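Local coordinates for possible flavin reductase (Haemophilus somnus 129PT, PDB 2R0X), which probably binds FMN and may act as an NADPH-dependent flavin reductase, at residues V19-T24 with V67-L73; H31-A35 with L80-A85; L73-S78 with K145-V149. All coordinates share one frame; numbering follows the deposited sequence.

The three contacts tie parts of one flavin reductase-like split barrel together. The centre of contact 1, which pairs strands 17-25 and 67-72, lies about 4 Å from the centre of the folded chain. Contact 2, about 9 Å away centre to centre, rests helix 78-84 on strand 30-43, another neighbour of 17-25. Contact 3, centred about 14 Å from both, shares Leu73 with contact 1 and joins the loop before helix 78-84 to the start of strand 148-151. Along the chain contact 1 closes before contact 3 opens, whereas the segments of contact 2 alternate with those of both others. Strand 17-25 lies at the middle of this group, with 30-43, 67-72 and 148-151 all paired to it.

Contact 1 (V19-T24 with V67-L73)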
loop_
_atom_site.group_PDB
_atom_site.type_symbol
_atom_site.label_atom_id
_atom_site.label_comp_id
_atom_site.label_asym_id
_atom_site.label_seq_id
_atom_site.Cartn_x
_atom_site.Cartn_y
_atom_site.Cartn_z
ATOM N N VAL A 19 -8.037 -5.147 0.316
ATOM C CA VAL A 19 -8.586 -5.280 -1.007
ATOM C C VAL A 19 -9.610 -4.192 -1.216
ATOM O O VAL A 19 -10.443 -3.924 -0.368
ATOM C CB VAL A 19 -9.242 -6.657 -1.202
ATOM C CG1 VAL A 19 -9.713 -6.823 -2.651
ATOM C CG2 VAL A 19 -8.292 -7.803 -0.838
ATOM N N HIS A 20 -9.540 -3.536 -2.357
ATOM C CA HIS A 20 -10.391 -2.399 -2.680
ATOM C C HIS A 20 -10.978 -2.587 -4.071
ATOM O O HIS A 20 -10.379 -3.249 -4.952
ATOM C CB HIS A 20 -9.571 -1.105 -2.693
ATOM C CG HIS A 20 -8.619 -0.968 -1.589
ATOM N ND1 HIS A 20 -8.948 -0.374 -0.396
ATOM C CD2 HIS A 20 -7.345 -1.400 -1.504
ATOM C CE1 HIS A 20 -7.897 -0.480 0.396
ATOM N NE2 HIS A 20 -6.912 -1.096 -0.249
ATOM N N ILE A 21 -12.138 -1.981 -4.323
ATOM C CA ILE A 21 -12.658 -1.834 -5.664
ATOM C C ILE A 21 -12.630 -0.331 -5.967
ATOM O O ILE A 21 -13.219 0.481 -5.214
ATOM C CB ILE A 21 -14.038 -2.445 -5.850
ATOM C CG1 ILE A 21 -13.935 -3.965 -5.720
ATOM C CG2 ILE A 21 -14.589 -2.073 -7.234
ATOM C CD1 ILE A 21 -15.290 -4.688 -5.662
ATOM N N VAL A 22 -11.856 0.051 -6.968
ATOM C CA VAL A 22 -11.617 1.448 -7.312
ATOM C C VAL A 22 -12.512 1.764 -8.486
ATOM O O VAL A 22 -12.433 1.111 -9.511
ATOM C CB VAL A 22 -10.140 1.646 -7.645
ATOM C CG1 VAL A 22 -9.889 3.106 -8.114
ATOM C CG2 VAL A 22 -9.267 1.282 -6.401
ATOM N N THR A 23 -13.339 2.805 -8.364
ATOM C CA THR A 23 -14.348 3.088 -9.381
ATOM C C THR A 23 -14.266 4.544 -9.819
ATOM O O THR A 23 -13.705 5.395 -9.165
ATOM C CB THR A 23 -15.746 2.857 -8.809
ATOM O OG1 THR A 23 -15.957 3.763 -7.750
ATOM C CG2 THR A 23 -15.931 1.413 -8.327
ATOM N N THR A 24 -14.900 4.797 -10.961
ATOM C CA THR A 24 -15.081 6.134 -11.491
ATOM C C THR A 24 -16.372 6.107 -12.323
ATOM O O THR A 24 -16.925 5.051 -12.640
ATOM C CB THR A 24 -13.854 6.630 -12.298
ATOM O OG1 THR A 24 -13.962 8.034 -12.524
ATOM C CG2 THR A 24 -13.699 5.909 -13.637
ATOM N N VAL A 67 -11.413 11.617 -11.280
ATOM C CA VAL A 67 -11.936 11.346 -9.950
ATOM C C VAL A 67 -12.009 9.845 -9.792
ATOM O O VAL A 67 -12.120 9.127 -10.801
ATOM C CB VAL A 67 -13.336 11.980 -9.741
ATOM C CG1 VAL A 67 -13.222 13.534 -9.684
ATOM C CG2 VAL A 67 -14.336 11.540 -10.792
ATOM N N LEU A 68 -11.947 9.367 -8.555
ATOM C CA LEU A 68 -12.139 7.949 -8.291
ATOM C C LEU A 68 -12.657 7.809 -6.869
ATOM O O LEU A 68 -12.482 8.665 -6.026
ATOM C CB LEU A 68 -10.864 7.142 -8.528
ATOM C CG LEU A 68 -9.608 7.420 -7.742
ATOM C CD1 LEU A 68 -9.677 6.885 -6.328
ATOM C CD2 LEU A 68 -8.429 6.770 -8.443
HETATM N N MSE A 69 -13.239 6.637 -6.626
HETATM C CA MSE A 69 -13.643 6.191 -5.294
HETATM C C MSE A 69 -12.848 4.948 -4.929
HETATM O O MSE A 69 -12.821 4.002 -5.728
HETATM C CB MSE A 69 -15.123 5.839 -5.327
HETATM C CG MSE A 69 -15.686 5.338 -4.005
HETATM SE SE MSE A 69 -16.147 6.665 -2.696
HETATM C CE MSE A 69 -17.541 7.488 -3.796
ATOM N N VAL A 70 -12.216 4.943 -3.759
ATOM C CA VAL A 70 -11.620 3.722 -3.222
ATOM C C VAL A 70 -12.659 3.101 -2.290
ATOM O O VAL A 70 -13.006 3.684 -1.278
ATOM C CB VAL A 70 -10.308 3.981 -2.470
ATOM C CG1 VAL A 70 -9.764 2.704 -1.859
ATOM C CG2 VAL A 70 -9.271 4.581 -3.450
ATOM N N ASN A 71 -13.147 1.926 -2.671
ATOM C CA ASN A 71 -14.112 1.168 -1.853
ATOM C C ASN A 71 -13.411 -0.022 -1.209
ATOM O O ASN A 71 -13.141 -1.030 -1.895
ATOM C CB ASN A 71 -15.250 0.663 -2.763
ATOM C CG ASN A 71 -15.982 1.776 -3.450
ATOM O OD1 ASN A 71 -16.790 2.479 -2.829
ATOM N ND2 ASN A 71 -15.719 1.956 -4.734
ATOM N N THR A 72 -13.043 0.144 0.039
ATOM C CA THR A 72 -12.306 -0.911 0.752
ATOM C C THR A 72 -13.285 -1.996 1.192
ATOM O O THR A 72 -14.370 -1.671 1.683
ATOM C CB THR A 72 -11.589 -0.290 1.950
ATOM O OG1 THR A 72 -10.769 0.791 1.521
ATOM C CG2 THR A 72 -10.726 -1.362 2.700
ATOM N N LEU A 73 -12.951 -3.252 0.938
ATOM C CA LEU A 73 -13.904 -4.344 1.049
ATOM C C LEU A 73 -13.937 -4.981 2.435
ATOM O O LEU A 73 -12.912 -5.127 3.105
ATOM C CB LEU A 73 -13.606 -5.412 0.003
ATOM C CG LEU A 73 -13.666 -4.984 -1.463
ATOM C CD1 LEU A 73 -13.509 -6.171 -2.353
ATOM C CD2 LEU A 73 -14.923 -4.192 -1.802
#
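Leu73 turns its two methyls onto Ile21 and Val19: CD2 lies 3.9 Å from Ile21 CD1, and CD1 approaches Val19 CG1. Helix 78-84 covers this group through Leu80, Ser81 and Phe84. On the opposite face, which carries His20, Val22, Val70 and Thr72, Val22 CG1 meets Leu68 CD2 at 4.0 Å. Val70 CG1 approaches the His20 ring, closest to ND1.

The backbones run antiparallel, Ile21 with Asn71 and Thr23 with Met69 forming hydrogen-bonded pairs. With Asn71 CG beside its own backbone N (chi1 -60°), the amide folds back so that ND2 donates to Ile21 O at 2.9 Å. The same oxygen accepts Asn71 N from the other face of its carbonyl plane, so two donors of one residue grip it. Asn71 OD1 is held by Asn115 and Leu109 N, which helps fix the amide's rotation. Thr23 OG1 sits beside CB of Met69, a selenomethionine, and is bonded to Pro107 O.

At one end, Thr72 OG1 lies in the plane of the His20 ring, hydrogen-bonded to ND1 at 2.9 Å. At the other, Thr24 OG1 donates to Val67 O over 2.7 Å, from above the carbonyl plane, and is also hydrogen-bonded to Asn65 ND2. The arrangement is an antiparallel strand pair in the sheet of the split barrel characteristic of FMN-binding flavin reductases.

Contact 2 (H31-A35 with L80-A85). With ACT (acetate ion), chain F.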
loop_
_atom_site.group_PDB
_atom_site.type_symbol
_atom_site.label_atom_id
_atom_site.label_comp_id
_atom_site.label_asym_id
_atom_site.label_seq_id
_atom_site.Cartn_x
_atom_site.Cartn_y
_atom_site.Cartn_z
ATOM N N HIS A 31 -17.307 2.462 -14.145
ATOM C CA HIS A 31 -16.079 1.711 -14.442
ATOM C C HIS A 31 -15.412 1.411 -13.121
ATOM O O HIS A 31 -15.405 2.243 -12.230
ATOM C CB HIS A 31 -15.127 2.515 -15.329
ATOM C CG HIS A 31 -15.782 2.959 -16.581
ATOM N ND1 HIS A 31 -15.911 2.154 -17.684
ATOM C CD2 HIS A 31 -16.433 4.103 -16.873
ATOM C CE1 HIS A 31 -16.568 2.801 -18.630
ATOM N NE2 HIS A 31 -16.892 3.994 -18.163
ATOM N N GLY A 32 -14.824 0.249 -13.002
ATOM C CA GLY A 32 -14.043 -0.003 -11.791
ATOM C C GLY A 32 -13.144 -1.193 -11.948
ATOM O O GLY A 32 -13.236 -1.934 -12.917
ATOM N N PHE A 33 -12.288 -1.400 -10.959
ATOM C CA PHE A 33 -11.345 -2.503 -10.938
ATOM C C PHE A 33 -10.937 -2.812 -9.505
ATOM O O PHE A 33 -10.875 -1.949 -8.664
ATOM C CB PHE A 33 -10.105 -2.230 -11.819
ATOM C CG PHE A 33 -9.217 -1.111 -11.330
ATOM C CD1 PHE A 33 -9.510 0.205 -11.624
ATOM C CD2 PHE A 33 -8.054 -1.349 -10.593
ATOM C CE1 PHE A 33 -8.717 1.242 -11.206
ATOM C CE2 PHE A 33 -7.245 -0.255 -10.168
ATOM C CZ PHE A 33 -7.602 1.017 -10.480
ATOM N N THR A 34 -10.610 -4.081 -9.279
ATOM C CA THR A 34 -10.067 -4.523 -7.987
ATOM C C THR A 34 -8.604 -4.112 -7.877
ATOM O O THR A 34 -7.829 -4.333 -8.816
ATOM C CB THR A 34 -10.239 -6.024 -7.822
ATOM O OG1 THR A 34 -11.623 -6.314 -7.932
ATOM C CG2 THR A 34 -9.731 -6.517 -6.470
ATOM N N ALA A 35 -8.225 -3.576 -6.722
ATOM C CA ALA A 35 -6.835 -3.165 -6.466
ATOM C C ALA A 35 -6.404 -3.536 -5.072
ATOM O O ALA A 35 -7.167 -3.450 -4.120
ATOM C CB ALA A 35 -6.710 -1.652 -6.618
ATOM N N LEU A 80 -17.183 -10.221 -4.876
ATOM C CA LEU A 80 -17.160 -8.948 -5.580
ATOM C C LEU A 80 -15.731 -8.598 -6.010
ATOM O O LEU A 80 -15.495 -8.079 -7.114
ATOM C CB LEU A 80 -17.808 -7.861 -4.733
ATOM C CG LEU A 80 -18.235 -6.630 -5.487
ATOM C CD1 LEU A 80 -19.370 -6.937 -6.470
ATOM C CD2 LEU A 80 -18.665 -5.606 -4.440
ATOM N N SER A 81 -14.766 -8.843 -5.128
ATOM C CA SER A 81 -13.368 -8.674 -5.458
ATOM C C SER A 81 -13.006 -9.447 -6.727
ATOM O O SER A 81 -12.402 -8.913 -7.681
ATOM C CB SER A 81 -12.509 -9.171 -4.300
ATOM O OG SER A 81 -11.145 -9.132 -4.634
ATOM N N ASN A 82 -13.363 -10.728 -6.779
ATOM C CA ASN A 82 -13.080 -11.519 -7.961
ATOM C C ASN A 82 -13.782 -10.973 -9.189
ATOM O O ASN A 82 -13.189 -10.924 -10.272
ATOM C CB ASN A 82 -13.488 -12.989 -7.719
ATOM C CG ASN A 82 -12.574 -13.706 -6.747
ATOM O OD1 ASN A 82 -11.510 -13.201 -6.376
ATOM N ND2 ASN A 82 -12.972 -14.919 -6.355
ATOM N N ILE A 83 -15.032 -10.581 -9.073
ATOM C CA ILE A 83 -15.768 -10.068 -10.202
ATOM C C ILE A 83 -15.108 -8.821 -10.808
ATOM O O ILE A 83 -15.010 -8.691 -12.034
ATOM C CB ILE A 83 -17.223 -9.775 -9.747
ATOM C CG1 ILE A 83 -17.987 -11.097 -9.600
ATOM C CG2 ILE A 83 -17.934 -8.754 -10.667
ATOM C CD1 ILE A 83 -19.245 -10.945 -8.752
ATOM N N PHE A 84 -14.646 -7.928 -9.953
ATOM C CA PHE A 84 -13.992 -6.711 -10.415
ATOM C C PHE A 84 -12.514 -6.870 -10.819
ATOM O O PHE A 84 -11.886 -5.939 -11.271
ATOM C CB PHE A 84 -14.188 -5.583 -9.400
ATOM C CG PHE A 84 -15.477 -4.826 -9.594
ATOM C CD1 PHE A 84 -16.653 -5.244 -9.006
ATOM C CD2 PHE A 84 -15.457 -3.643 -10.338
ATOM C CE1 PHE A 84 -17.825 -4.510 -9.233
ATOM C CE2 PHE A 84 -16.619 -2.940 -10.516
ATOM C CZ PHE A 84 -17.802 -3.378 -9.931
ATOM N N ALA A 85 -12.015 -8.095 -10.727
ATOM C CA ALA A 85 -10.691 -8.474 -11.244
ATOM C C ALA A 85 -10.760 -9.278 -12.517
ATOM O O ALA A 85 -9.721 -9.735 -12.991
ATOM C CB ALA A 85 -9.954 -9.300 -10.168
HETATM C C ACT F . -16.186 7.369 -20.038
HETATM O O ACT F . -15.748 6.772 -21.005
HETATM O OXT ACT F . -16.960 6.687 -19.367
HETATM C CH3 ACT F . -15.970 8.840 -19.825
#
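Thr34 binds the end of the helical segment with both its backbone and its hydroxyl. Its OG1 donates to Ser81 O at 2.7 Å, lying in the carbonyl plane on a lone pair, and its N donates to Phe84 O at 3.0 Å from well above the plane of the Phe84 carbonyl. Two acceptors near the C-terminal end of the helix are thus satisfied by one strand residue. The hydroxyl stands beside the Thr34 backbone N (chi1 -58°), while CG2, anti to that N, packs 3.5 Å from Ser81 OG, whose own polar partner is Tyr155 OH.

OG1 also comes within 3.0 Å of Phe84 CB. The Phe84 ring presents its edge to the strand backbone, CD2 lying 3.7 Å from Gly32 C. Gly32 N is taken by Gln90 OE1. Farther along, His31 NE2 donates to OXT of an acetate, probably from the crystallisation liquor, which His61 ND1 also binds.

Segments 31-35 and 80-84 cross at 116°, their axes 6.9 Å apart. Phe84 reaches on to Ile21 of strand 17-25 and meets Phe94 of helix 90-94 edge-to-face. The CB of Phe33 points away from the helix, and its side chain packs on Val50 and Ile52 of strand 46-53.

Contact 3 (L73-S78 with K145-V149); sequences LTAEQS and KNALV
The carbonyl of Asn146 accepts from Ala75 N at 2.9 Å, the donor standing above the carbonyl plane. The side-chain amide of Asn146 and the carboxylate of Glu76 are linked through water: Asn146 OD1 and Glu76 OE2 each accept from one water, which lies 2.6 Å from both oxygens. A second water donates to Glu76 OE1 and accepts from Asn146 N, so the carboxylate is linked to both the side chain and the backbone of Asn146. The amide of Gln77 turns back within its own segment: OE1 receives Thr74 N at 2.9 Å, in its carbonyl plane and on a lone pair.

A second direct backbone bond runs from Leu148 N to Leu73 O, 3.1 Å long and nearly straight (173°), again from above the carbonyl plane. Leu73 O also accepts from a water that bridges to Leu148 O.

Leu148 makes the apolar part. Its CG is anti to the backbone N (chi1 -170°), which carries the two methyls along the loop: CD2 lies 3.9 Å from Ser78 CA, and CD1 comes near Ser78 CB. CD2 also lies beside Leu73 CD1, the two side chains pointing the same way. Farther out, Lys145 CD rests on Thr74 CG2, and its NZ forms a salt bridge with Asp111. Lys145 O is bonded to Arg151 of the second subunit, placing this edge at the dimer interface.

Residues 74-77 form a type I beta turn, with Thr74 OG1 accepting Glu76 N in an ST turn. Gln77 is the N-cap residue of helix 78-84, and the single Thr74-Ala147 bridge fastens this strand-to-helix connection beside strand 148-151 of the split barrel.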
loop_
_atom_site.group_PDB
_atom_site.type_symbol
_atom_site.label_atom_id
_atom_site.label_comp_id
_atom_site.label_asym_id
_atom_site.label_seq_id
_atom_site.Cartn_x
_atom_site.Cartn_y
_atom_site.Cartn_z
ATOM N N LEU A 73 -12.951 -3.252 0.938
ATOM C CA LEU A 73 -13.904 -4.344 1.049
ATOM C C LEU A 73 -13.937 -4.981 2.435
ATOM O O LEU A 73 -12.912 -5.127 3.105
ATOM C CB LEU A 73 -13.606 -5.412 0.003
ATOM C CG LEU A 73 -13.666 -4.984 -1.463
ATOM C CD1 LEU A 73 -13.509 -6.171 -2.353
ATOM C CD2 LEU A 73 -14.923 -4.192 -1.802
ATOM N N THR A 74 -15.142 -5.401 2.808
ATOM C CA THR A 74 -15.332 -6.225 3.995
ATOM C C THR A 74 -14.989 -7.677 3.670
ATOM O O THR A 74 -14.914 -8.107 2.520
ATOM C CB THR A 74 -16.772 -6.208 4.533
ATOM O OG1 THR A 74 -17.570 -6.978 3.651
ATOM C CG2 THR A 74 -17.342 -4.779 4.696
ATOM N N ALA A 75 -14.873 -8.473 4.726
ATOM C CA ALA A 75 -14.571 -9.912 4.631
ATOM C C ALA A 75 -15.632 -10.648 3.869
ATOM O O ALA A 75 -15.357 -11.747 3.387
ATOM C CB ALA A 75 -14.384 -10.515 6.030
ATOM N N GLU A 76 -16.843 -10.076 3.772
ATOM C CA GLU A 76 -17.960 -10.689 3.082
ATOM C C GLU A 76 -17.977 -10.422 1.599
ATOM O O GLU A 76 -18.839 -10.961 0.892
ATOM C CB GLU A 76 -19.278 -10.202 3.696
ATOM C CG GLU A 76 -19.516 -10.687 5.118
ATOM C CD GLU A 76 -18.636 -10.023 6.162
ATOM O OE1 GLU A 76 -18.439 -8.797 6.164
ATOM O OE2 GLU A 76 -18.090 -10.752 7.025
ATOM N N GLN A 77 -17.051 -9.613 1.076
ATOM C CA GLN A 77 -17.100 -9.163 -0.315
ATOM C C GLN A 77 -16.041 -9.778 -1.228
ATOM O O GLN A 77 -15.631 -9.191 -2.221
ATOM C CB GLN A 77 -17.032 -7.624 -0.341
ATOM C CG GLN A 77 -18.302 -7.016 0.209
ATOM C CD GLN A 77 -18.253 -5.510 0.357
ATOM O OE1 GLN A 77 -17.306 -4.927 0.891
ATOM N NE2 GLN A 77 -19.350 -4.829 -0.038
ATOM N N SER A 78 -15.583 -10.992 -0.916
ATOM C CA SER A 78 -14.588 -11.621 -1.760
ATOM C C SER A 78 -15.080 -11.991 -3.162
ATOM O O SER A 78 -14.298 -11.937 -4.106
ATOM C CB SER A 78 -13.975 -12.843 -1.084
ATOM O OG SER A 78 -14.891 -13.886 -0.874
ATOM N N LYS A 145 -17.089 -3.912 11.486
ATOM C CA LYS A 145 -17.009 -4.869 10.397
ATOM C C LYS A 145 -15.614 -5.425 10.288
ATOM O O LYS A 145 -14.663 -4.843 10.820
ATOM C CB LYS A 145 -17.475 -4.275 9.085
ATOM C CG LYS A 145 -18.905 -3.863 9.227
ATOM C CD LYS A 145 -19.605 -3.680 7.948
ATOM C CE LYS A 145 -21.072 -3.231 8.208
ATOM N NZ LYS A 145 -21.822 -3.187 6.963
ATOM N N ASN A 146 -15.498 -6.570 9.639
ATOM C CA ASN A 146 -14.203 -7.207 9.431
ATOM C C ASN A 146 -13.722 -6.924 8.011
ATOM O O ASN A 146 -14.509 -6.842 7.085
ATOM C CB ASN A 146 -14.310 -8.694 9.646
ATOM C CG ASN A 146 -14.791 -9.047 11.036
ATOM O OD1 ASN A 146 -15.747 -9.792 11.202
ATOM N ND2 ASN A 146 -14.197 -8.452 12.010
ATOM N N ALA A 147 -12.399 -6.769 7.882
ATOM C CA ALA A 147 -11.760 -6.418 6.597
ATOM C C ALA A 147 -11.427 -7.645 5.793
ATOM O O ALA A 147 -11.013 -8.681 6.355
ATOM C CB ALA A 147 -10.453 -5.661 6.853
ATOM N N LEU A 148 -11.528 -7.516 4.489
ATOM C CA LEU A 148 -10.993 -8.519 3.579
ATOM C C LEU A 148 -9.496 -8.270 3.387
ATOM O O LEU A 148 -9.070 -7.183 3.038
ATOM C CB LEU A 148 -11.667 -8.407 2.213
ATOM C CG LEU A 148 -11.394 -9.530 1.243
ATOM C CD1 LEU A 148 -11.853 -10.904 1.768
ATOM C CD2 LEU A 148 -12.031 -9.241 -0.112
ATOM N N VAL A 149 -8.726 -9.339 3.507
ATOM C CA VAL A 149 -7.279 -9.310 3.299
ATOM C C VAL A 149 -6.897 -10.429 2.360
ATOM O O VAL A 149 -7.446 -11.528 2.475
ATOM C CB VAL A 149 -6.506 -9.328 4.638
ATOM C CG1 VAL A 149 -5.004 -9.621 4.474
ATOM C CG2 VAL A 149 -6.714 -8.005 5.400
HETATM O O HOH W 1 -10.012 -4.623 3.170
HETATM O O HOH W 2 -17.809 -7.765 8.566
HETATM O O HOH W 3 -16.918 -11.027 9.286
#